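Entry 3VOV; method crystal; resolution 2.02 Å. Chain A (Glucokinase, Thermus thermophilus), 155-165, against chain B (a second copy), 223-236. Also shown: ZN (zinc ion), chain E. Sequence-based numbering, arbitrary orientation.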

ATOM      1  N   GLY A 155      19.613  -3.939 -14.033  1.00 21.45           N
ATOM      2  CA  GLY A 155      20.168  -3.404 -12.828  1.00 19.82           C
ATOM      3  C   GLY A 155      19.632  -2.030 -12.436  1.00 19.82           C
ATOM      4  O   GLY A 155      20.272  -1.358 -11.657  1.00 18.74           O
ATOM      5  N   GLU A 156      18.430  -1.658 -12.902  1.00 18.94           N
ATOM      6  CA  GLU A 156      17.824  -0.352 -12.542  1.00 20.14           C
ATOM      7  C   GLU A 156      17.080  -0.523 -11.239  1.00 19.18           C
ATOM      8  O   GLU A 156      15.857  -0.380 -11.165  1.00 20.78           O
ATOM      9  CB  GLU A 156      16.911   0.174 -13.676  1.00 20.03           C
ATOM     10  CG  GLU A 156      17.722   0.894 -14.774  1.00 22.35           C
ATOM     11  CD  GLU A 156      18.305   2.254 -14.322  1.00 29.04           C
ATOM     12  OE1 GLU A 156      17.949   2.813 -13.261  1.00 29.78           O
ATOM     13  OE2 GLU A 156      19.138   2.794 -15.052  1.00 37.88           O
ATOM     14  N   LEU A 157      17.844  -0.921 -10.234  1.00 19.56           N
ATOM     15  CA  LEU A 157      17.326  -1.400  -8.956  1.00 19.22           C
ATOM     16  C   LEU A 157      16.514  -0.357  -8.167  1.00 19.60           C
ATOM     17  O   LEU A 157      15.719  -0.730  -7.327  1.00 20.48           O
ATOM     18  CB  LEU A 157      18.478  -1.983  -8.094  1.00 18.44           C
ATOM     19  CG  LEU A 157      19.367  -3.107  -8.705  1.00 17.27           C
ATOM     20  CD1 LEU A 157      20.300  -3.714  -7.661  1.00 19.40           C
ATOM     21  CD2 LEU A 157      18.531  -4.263  -9.332  1.00 18.79           C
ATOM     22  N   GLY A 158      16.763   0.930  -8.391  1.00 19.75           N
ATOM     23  CA  GLY A 158      16.004   1.971  -7.697  1.00 19.24           C
ATOM     24  C   GLY A 158      14.599   2.111  -8.251  1.00 18.96           C
ATOM     25  O   GLY A 158      13.803   2.856  -7.676  1.00 19.29           O
ATOM     26  N   HIS A 159      14.287   1.425  -9.366  1.00 17.93           N
ATOM     27  CA  HIS A 159      12.964   1.589  -9.948  1.00 18.38           C
ATOM     28  C   HIS A 159      12.064   0.379  -9.878  1.00 17.91           C
ATOM     29  O   HIS A 159      11.052   0.319 -10.578  1.00 17.27           O
ATOM     30  CB  HIS A 159      13.006   2.271 -11.330  1.00 18.02           C
ATOM     31  CG  HIS A 159      13.728   3.587 -11.284  1.00 18.81           C
ATOM     32  ND1 HIS A 159      13.142   4.734 -10.800  1.00 18.97           N
ATOM     33  CD2 HIS A 159      15.030   3.895 -11.501  1.00 20.67           C
ATOM     34  CE1 HIS A 159      14.031   5.719 -10.796  1.00 21.95           C
ATOM     35  NE2 HIS A 159      15.192   5.229 -11.203  1.00 22.21           N
ATOM     36  N   LEU A 160      12.405  -0.576  -9.018  1.00 18.73           N
ATOM     37  CA  LEU A 160      11.404  -1.609  -8.664  1.00 19.84           C
ATOM     38  C   LEU A 160      10.279  -0.955  -7.869  1.00 19.30           C
ATOM     39  O   LEU A 160      10.527  -0.132  -6.999  1.00 18.76           O
ATOM     40  CB  LEU A 160      12.040  -2.762  -7.880  1.00 21.40           C
ATOM     41  CG  LEU A 160      12.570  -3.742  -8.991  1.00 25.86           C
ATOM     42  CD1 LEU A 160      14.062  -3.466  -9.295  1.00 27.03           C
ATOM     43  CD2 LEU A 160      12.355  -5.230  -8.705  1.00 29.09           C
ATOM     44  N   THR A 161       9.047  -1.334  -8.176  1.00 20.06           N
ATOM     45  CA  THR A 161       7.868  -0.788  -7.531  1.00 20.00           C
ATOM     46  C   THR A 161       7.683  -1.461  -6.167  1.00 19.03           C
ATOM     47  O   THR A 161       7.448  -2.654  -6.122  1.00 18.94           O
ATOM     48  CB  THR A 161       6.616  -1.085  -8.394  1.00 20.45           C
ATOM     49  OG1 THR A 161       6.794  -0.501  -9.689  1.00 21.36           O
ATOM     50  CG2 THR A 161       5.321  -0.538  -7.725  1.00 20.62           C
ATOM     51  N   LEU A 162       7.785  -0.699  -5.085  1.00 18.03           N
ATOM     52  CA  LEU A 162       7.563  -1.218  -3.726  1.00 18.26           C
ATOM     53  C   LEU A 162       6.218  -0.756  -3.132  1.00 18.52           C
ATOM     54  O   LEU A 162       5.681  -1.377  -2.240  1.00 18.20           O
ATOM     55  CB  LEU A 162       8.687  -0.764  -2.789  1.00 18.92           C
ATOM     56  CG  LEU A 162      10.066  -1.364  -3.149  1.00 22.32           C
ATOM     57  CD1 LEU A 162      11.089  -1.024  -2.036  1.00 24.24           C
ATOM     58  CD2 LEU A 162      10.005  -2.907  -3.392  1.00 26.56           C
ATOM     59  N   LEU A 163       5.690   0.359  -3.615  1.00 19.07           N
ATOM     60  CA  LEU A 163       4.453   0.869  -3.030  1.00 18.39           C
ATOM     61  C   LEU A 163       3.563   1.366  -4.152  1.00 18.78           C
ATOM     62  O   LEU A 163       3.637   2.507  -4.547  1.00 18.28           O
ATOM     63  CB  LEU A 163       4.781   1.961  -1.976  1.00 17.50           C
ATOM     64  CG  LEU A 163       3.557   2.587  -1.254  1.00 19.16           C
ATOM     65  CD1 LEU A 163       2.901   1.505  -0.380  1.00 19.42           C
ATOM     66  CD2 LEU A 163       3.996   3.728  -0.403  1.00 18.67           C
ATOM     67  N   PRO A 164       2.705   0.490  -4.695  1.00 20.07           N
ATOM     68  CA  PRO A 164       1.779   0.983  -5.705  1.00 19.30           C
ATOM     69  C   PRO A 164       0.912   2.084  -5.094  1.00 19.54           C
ATOM     70  O   PRO A 164       0.458   1.948  -3.961  1.00 19.28           O
ATOM     71  CB  PRO A 164       0.941  -0.255  -6.038  1.00 19.66           C
ATOM     72  CG  PRO A 164       1.893  -1.440  -5.717  1.00 19.55           C
ATOM     73  CD  PRO A 164       2.543  -0.960  -4.435  1.00 20.28           C
ATOM     74  N   GLY A 165       0.736   3.197  -5.808  1.00 19.34           N
ATOM     75  CA  GLY A 165      -0.072   4.332  -5.289  1.00 18.42           C
ATOM     76  C   GLY A 165       0.789   5.239  -4.404  1.00 17.77           C
ATOM     77  O   GLY A 165       0.266   6.139  -3.702  1.00 17.68           O
TER
ATOM     78  N   ARG B 223      -3.893  -6.818 -12.655  1.00 15.82           N
ATOM     79  CA  ARG B 223      -2.979  -5.678 -12.563  1.00 16.68           C
ATOM     80  C   ARG B 223      -1.700  -5.970 -11.736  1.00 16.48           C
ATOM     81  O   ARG B 223      -0.643  -5.431 -12.054  1.00 16.07           O
ATOM     82  CB  ARG B 223      -3.693  -4.447 -11.960  1.00 16.78           C
ATOM     83  CG  ARG B 223      -4.890  -3.899 -12.848  1.00 19.60           C
ATOM     84  CD  ARG B 223      -5.295  -2.494 -12.384  1.00 21.59           C
ATOM     85  NE  ARG B 223      -5.850  -2.557 -11.045  1.00 24.81           N
ATOM     86  CZ  ARG B 223      -7.103  -2.914 -10.768  1.00 24.85           C
ATOM     87  NH1 ARG B 223      -7.967  -3.186 -11.749  1.00 24.45           N
ATOM     88  NH2 ARG B 223      -7.490  -2.961  -9.507  1.00 20.98           N
ATOM     89  N   TYR B 224      -1.813  -6.732 -10.639  1.00 15.95           N
ATOM     90  CA  TYR B 224      -0.617  -7.046  -9.834  1.00 14.39           C
ATOM     91  C   TYR B 224       0.371  -7.864 -10.646  1.00 16.35           C
ATOM     92  O   TYR B 224       1.585  -7.695 -10.511  1.00 16.32           O
ATOM     93  CB  TYR B 224      -0.968  -7.781  -8.540  1.00 15.70           C
ATOM     94  CG  TYR B 224      -1.383  -6.828  -7.409  1.00 15.10           C
ATOM     95  CD1 TYR B 224      -0.520  -5.814  -6.970  1.00 16.62           C
ATOM     96  CD2 TYR B 224      -2.604  -6.975  -6.780  1.00 16.77           C
ATOM     97  CE1 TYR B 224      -0.896  -4.945  -5.886  1.00 18.05           C
ATOM     98  CE2 TYR B 224      -3.012  -6.126  -5.733  1.00 13.43           C
ATOM     99  CZ  TYR B 224      -2.172  -5.112  -5.324  1.00 16.84           C
ATOM    100  OH  TYR B 224      -2.582  -4.332  -4.309  1.00 16.96           O
ATOM    101  N   VAL B 225      -0.145  -8.732 -11.516  1.00 16.13           N
ATOM    102  CA  VAL B 225       0.753  -9.504 -12.396  1.00 15.81           C
ATOM    103  C   VAL B 225       1.461  -8.531 -13.347  1.00 15.49           C
ATOM    104  O   VAL B 225       2.669  -8.613 -13.487  1.00 16.62           O
ATOM    105  CB  VAL B 225       0.025 -10.608 -13.167  1.00 15.28           C
ATOM    106  CG1 VAL B 225       1.006 -11.270 -14.170  1.00 15.95           C
ATOM    107  CG2 VAL B 225      -0.545 -11.677 -12.166  1.00 15.71           C
ATOM    108  N   GLY B 226       0.713  -7.600 -13.956  1.00 14.65           N
ATOM    109  CA  GLY B 226       1.296  -6.587 -14.819  1.00 16.06           C
ATOM    110  C   GLY B 226       2.340  -5.748 -14.111  1.00 15.52           C
ATOM    111  O   GLY B 226       3.430  -5.443 -14.654  1.00 15.55           O
ATOM    112  N   ILE B 227       2.020  -5.342 -12.885  1.00 14.98           N
ATOM    113  CA  ILE B 227       2.951  -4.531 -12.127  1.00 14.77           C
ATOM    114  C   ILE B 227       4.202  -5.330 -11.774  1.00 14.69           C
ATOM    115  O   ILE B 227       5.333  -4.783 -11.817  1.00 12.93           O
ATOM    116  CB  ILE B 227       2.296  -3.979 -10.810  1.00 15.56           C
ATOM    117  CG1 ILE B 227       1.193  -2.972 -11.156  1.00 15.07           C
ATOM    118  CG2 ILE B 227       3.378  -3.302  -9.894  1.00 17.47           C
ATOM    119  CD1 ILE B 227       0.329  -2.566  -9.897  1.00 18.29           C
ATOM    120  N   GLY B 228       4.018  -6.589 -11.361  1.00 13.36           N
ATOM    121  CA  GLY B 228       5.176  -7.393 -10.924  1.00 14.42           C
ATOM    122  C   GLY B 228       6.120  -7.669 -12.092  1.00 15.14           C
ATOM    123  O   GLY B 228       7.326  -7.573 -11.958  1.00 17.14           O
ATOM    124  N   LEU B 229       5.563  -7.944 -13.259  1.00 15.68           N
ATOM    125  CA  LEU B 229       6.367  -8.160 -14.476  1.00 15.39           C
ATOM    126  C   LEU B 229       7.077  -6.869 -14.915  1.00 16.14           C
ATOM    127  O   LEU B 229       8.256  -6.891 -15.244  1.00 16.52           O
ATOM    128  CB  LEU B 229       5.482  -8.710 -15.589  1.00 15.56           C
ATOM    129  CG  LEU B 229       4.949 -10.160 -15.407  1.00 15.46           C
ATOM    130  CD1 LEU B 229       3.951 -10.470 -16.524  1.00 18.97           C
ATOM    131  CD2 LEU B 229       6.128 -11.195 -15.395  1.00 16.33           C
ATOM    132  N   ALA B 230       6.384  -5.729 -14.853  1.00 15.77           N
ATOM    133  CA  ALA B 230       7.038  -4.448 -15.210  1.00 16.66           C
ATOM    134  C   ALA B 230       8.215  -4.172 -14.274  1.00 16.12           C
ATOM    135  O   ALA B 230       9.236  -3.648 -14.695  1.00 15.43           O
ATOM    136  CB  ALA B 230       6.022  -3.269 -15.145  1.00 16.03           C
ATOM    137  N   SER B 231       8.033  -4.476 -12.992  1.00 15.32           N
ATOM    138  CA  SER B 231       9.036  -4.233 -11.962  1.00 17.74           C
ATOM    139  C   SER B 231      10.281  -5.123 -12.224  1.00 17.81           C
ATOM    140  O   SER B 231      11.452  -4.675 -12.180  1.00 17.73           O
ATOM    141  CB  SER B 231       8.392  -4.548 -10.600  1.00 19.18           C
ATOM    142  OG  SER B 231       8.950  -3.807  -9.551  1.00 23.09           O
ATOM    143  N   LEU B 232      10.019  -6.376 -12.578  1.00 17.99           N
ATOM    144  CA  LEU B 232      11.074  -7.339 -12.981  1.00 18.24           C
ATOM    145  C   LEU B 232      11.844  -6.895 -14.219  1.00 18.27           C
ATOM    146  O   LEU B 232      13.017  -7.183 -14.357  1.00 17.49           O
ATOM    147  CB  LEU B 232      10.469  -8.755 -13.186  1.00 17.10           C
ATOM    148  CG  LEU B 232      10.100  -9.416 -11.835  1.00 19.74           C
ATOM    149  CD1 LEU B 232       9.139 -10.618 -11.982  1.00 18.86           C
ATOM    150  CD2 LEU B 232      11.402  -9.828 -11.067  1.00 19.15           C
ATOM    151  N   VAL B 233      11.195  -6.171 -15.121  1.00 18.51           N
ATOM    152  CA  VAL B 233      11.902  -5.609 -16.281  1.00 19.02           C
ATOM    153  C   VAL B 233      12.999  -4.626 -15.845  1.00 18.78           C
ATOM    154  O   VAL B 233      14.061  -4.554 -16.460  1.00 18.03           O
ATOM    155  CB  VAL B 233      10.914  -4.939 -17.251  1.00 20.09           C
ATOM    156  CG1 VAL B 233      11.671  -4.037 -18.302  1.00 21.29           C
ATOM    157  CG2 VAL B 233      10.080  -6.022 -17.941  1.00 19.76           C
ATOM    158  N   LYS B 234      12.767  -3.899 -14.754  1.00 18.44           N
ATOM    159  CA  LYS B 234      13.779  -2.938 -14.292  1.00 20.29           C
ATOM    160  C   LYS B 234      15.008  -3.695 -13.759  1.00 20.50           C
ATOM    161  O   LYS B 234      16.140  -3.219 -13.814  1.00 22.41           O
ATOM    162  CB  LYS B 234      13.226  -2.058 -13.142  1.00 20.67           C
ATOM    163  CG  LYS B 234      11.823  -1.457 -13.362  1.00 20.37           C
ATOM    164  CD  LYS B 234      11.770  -0.556 -14.547  1.00 19.41           C
ATOM    165  CE  LYS B 234      10.434   0.217 -14.545  1.00 20.39           C
ATOM    166  NZ  LYS B 234       9.198  -0.629 -14.326  1.00 17.74           N
ATOM    167  N   ALA B 235      14.778  -4.859 -13.169  1.00 19.66           N
ATOM    168  CA  ALA B 235      15.894  -5.579 -12.622  1.00 18.98           C
ATOM    169  C   ALA B 235      16.639  -6.307 -13.760  1.00 19.46           C
ATOM    170  O   ALA B 235      17.870  -6.263 -13.806  1.00 19.19           O
ATOM    171  CB  ALA B 235      15.411  -6.551 -11.570  1.00 17.42           C
ATOM    172  N   PHE B 236      15.898  -6.944 -14.685  1.00 19.36           N
ATOM    173  CA  PHE B 236      16.512  -7.845 -15.651  1.00 19.12           C
ATOM    174  C   PHE B 236      16.651  -7.320 -17.077  1.00 19.96           C
ATOM    175  O   PHE B 236      17.563  -7.767 -17.773  1.00 20.55           O
ATOM    176  CB  PHE B 236      15.752  -9.188 -15.693  1.00 18.69           C
ATOM    177  CG  PHE B 236      15.865  -9.991 -14.444  1.00 20.08           C
ATOM    178  CD1 PHE B 236      16.997 -10.774 -14.198  1.00 20.66           C
ATOM    179  CD2 PHE B 236      14.821 -10.001 -13.504  1.00 20.97           C
ATOM    180  CE1 PHE B 236      17.096 -11.550 -13.037  1.00 18.31           C
ATOM    181  CE2 PHE B 236      14.921 -10.770 -12.336  1.00 20.20           C
ATOM    182  CZ  PHE B 236      16.059 -11.535 -12.096  1.00 20.85           C
TER
HETATM  183 ZN    ZN E 401      11.135   5.239 -10.676  1.00 20.27          ZN
HETATM  184  O   HOH W   1       8.916  -0.907 -11.622  1.00 20.16           O
HETATM  185  O   HOH W   2       8.598  -5.048  -7.041  1.00 29.04           O

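Chain A contributes a segment with no regular helix or strand that runs along one helix of the second copy, and the two stretches together bury 505 Å². The direct polar contacts comprise three hydrogen bonds, each donated by a backbone amide of chain A.

The first two lie at the start of the segment. Gly155(A) N donates to Ala235(B) O at 2.9 Å with an N-H...acceptor angle of 172°, which is nearly linear. Glu156(A) N donates to Lys234(B) O, also at 2.9 Å, but its angle of 144° marks a more bent bond. Consecutive amides thus meet consecutive carbonyls, and CA spacings of 4.8 Å for Gly155(A)-Ala235(B) and 5.1 Å for Glu156(A)-Lys234(B) confirm how closely the backbones approach. The phi of 74° at Gly155(A) is a value that by itself favours glycine. Although Glu156(A) CB lies 4.3 Å from Lys234(B) CB, the end of the glutamate side chain leads away, so its contribution to the polar contact comes through the backbone.

Leu157(A) starts with its CA-to-CB bond pointing away, yet its m,t rotamer returns CD2 to 4.5 Å from Ala235(B) CB, a marginal apolar contact. Gly158(A) makes none. Within chain A, His159(A) N donates to Glu156(A) O at 3.0 Å.

His159(A) is in two environments. The end of its side chain leads away from the helix, and ND1 binds the zinc ion ZN at 2.1 Å, with three further ligand atoms from elsewhere in the structure. Its carbonyl remains at the contact: His159(A) O lies 3.4 Å from Lys234(B) CG and accepts a hydrogen bond from water 1 at 2.7 Å. That water accepts from Lys234(B) NZ at 2.7 Å and also bonds Thr161(A) OG1 at 2.9 Å, joining the lysine to two residues of chain A. The lysine amine also donates to Ala230(B) O, 3.0 Å from NZ, which ties the end of the side chain back to its own helix. Lys234(B) has the largest covered area of any residue here, 87 Å².

Leu160(A) packs against the helix with both methyls: CD1 is 4.1 Å from Ala235(B) CB and 4.2 Å from Lys234(B) CB, and CD2 is 4.4 Å from the same Ala235(B) CB; its chi2 of 95° falls between the usual wells. The third direct bond follows: Thr161(A) N donates to Ser231(B) OG at 2.8 Å and 154°. Ser231(B) points its CA-to-CB bond toward chain A, and the same OG bonds water 2 at 2.8 Å, which in turn donates to Thr161(A) O, also at 2.8 Å. One hydroxyl therefore serves both the amide and, through water, the carbonyl of a single residue. Thr161(A) CG2 meanwhile meets Ile227(B) CG2 at 4.0 Å.

Leu162(A) and Leu163(A) stay out of contact. Pro164(A) returns toward the helix, placing CG 4.5 Å from Tyr224(B) CE1, near the plane of the ring and at its edge, so this is edge packing.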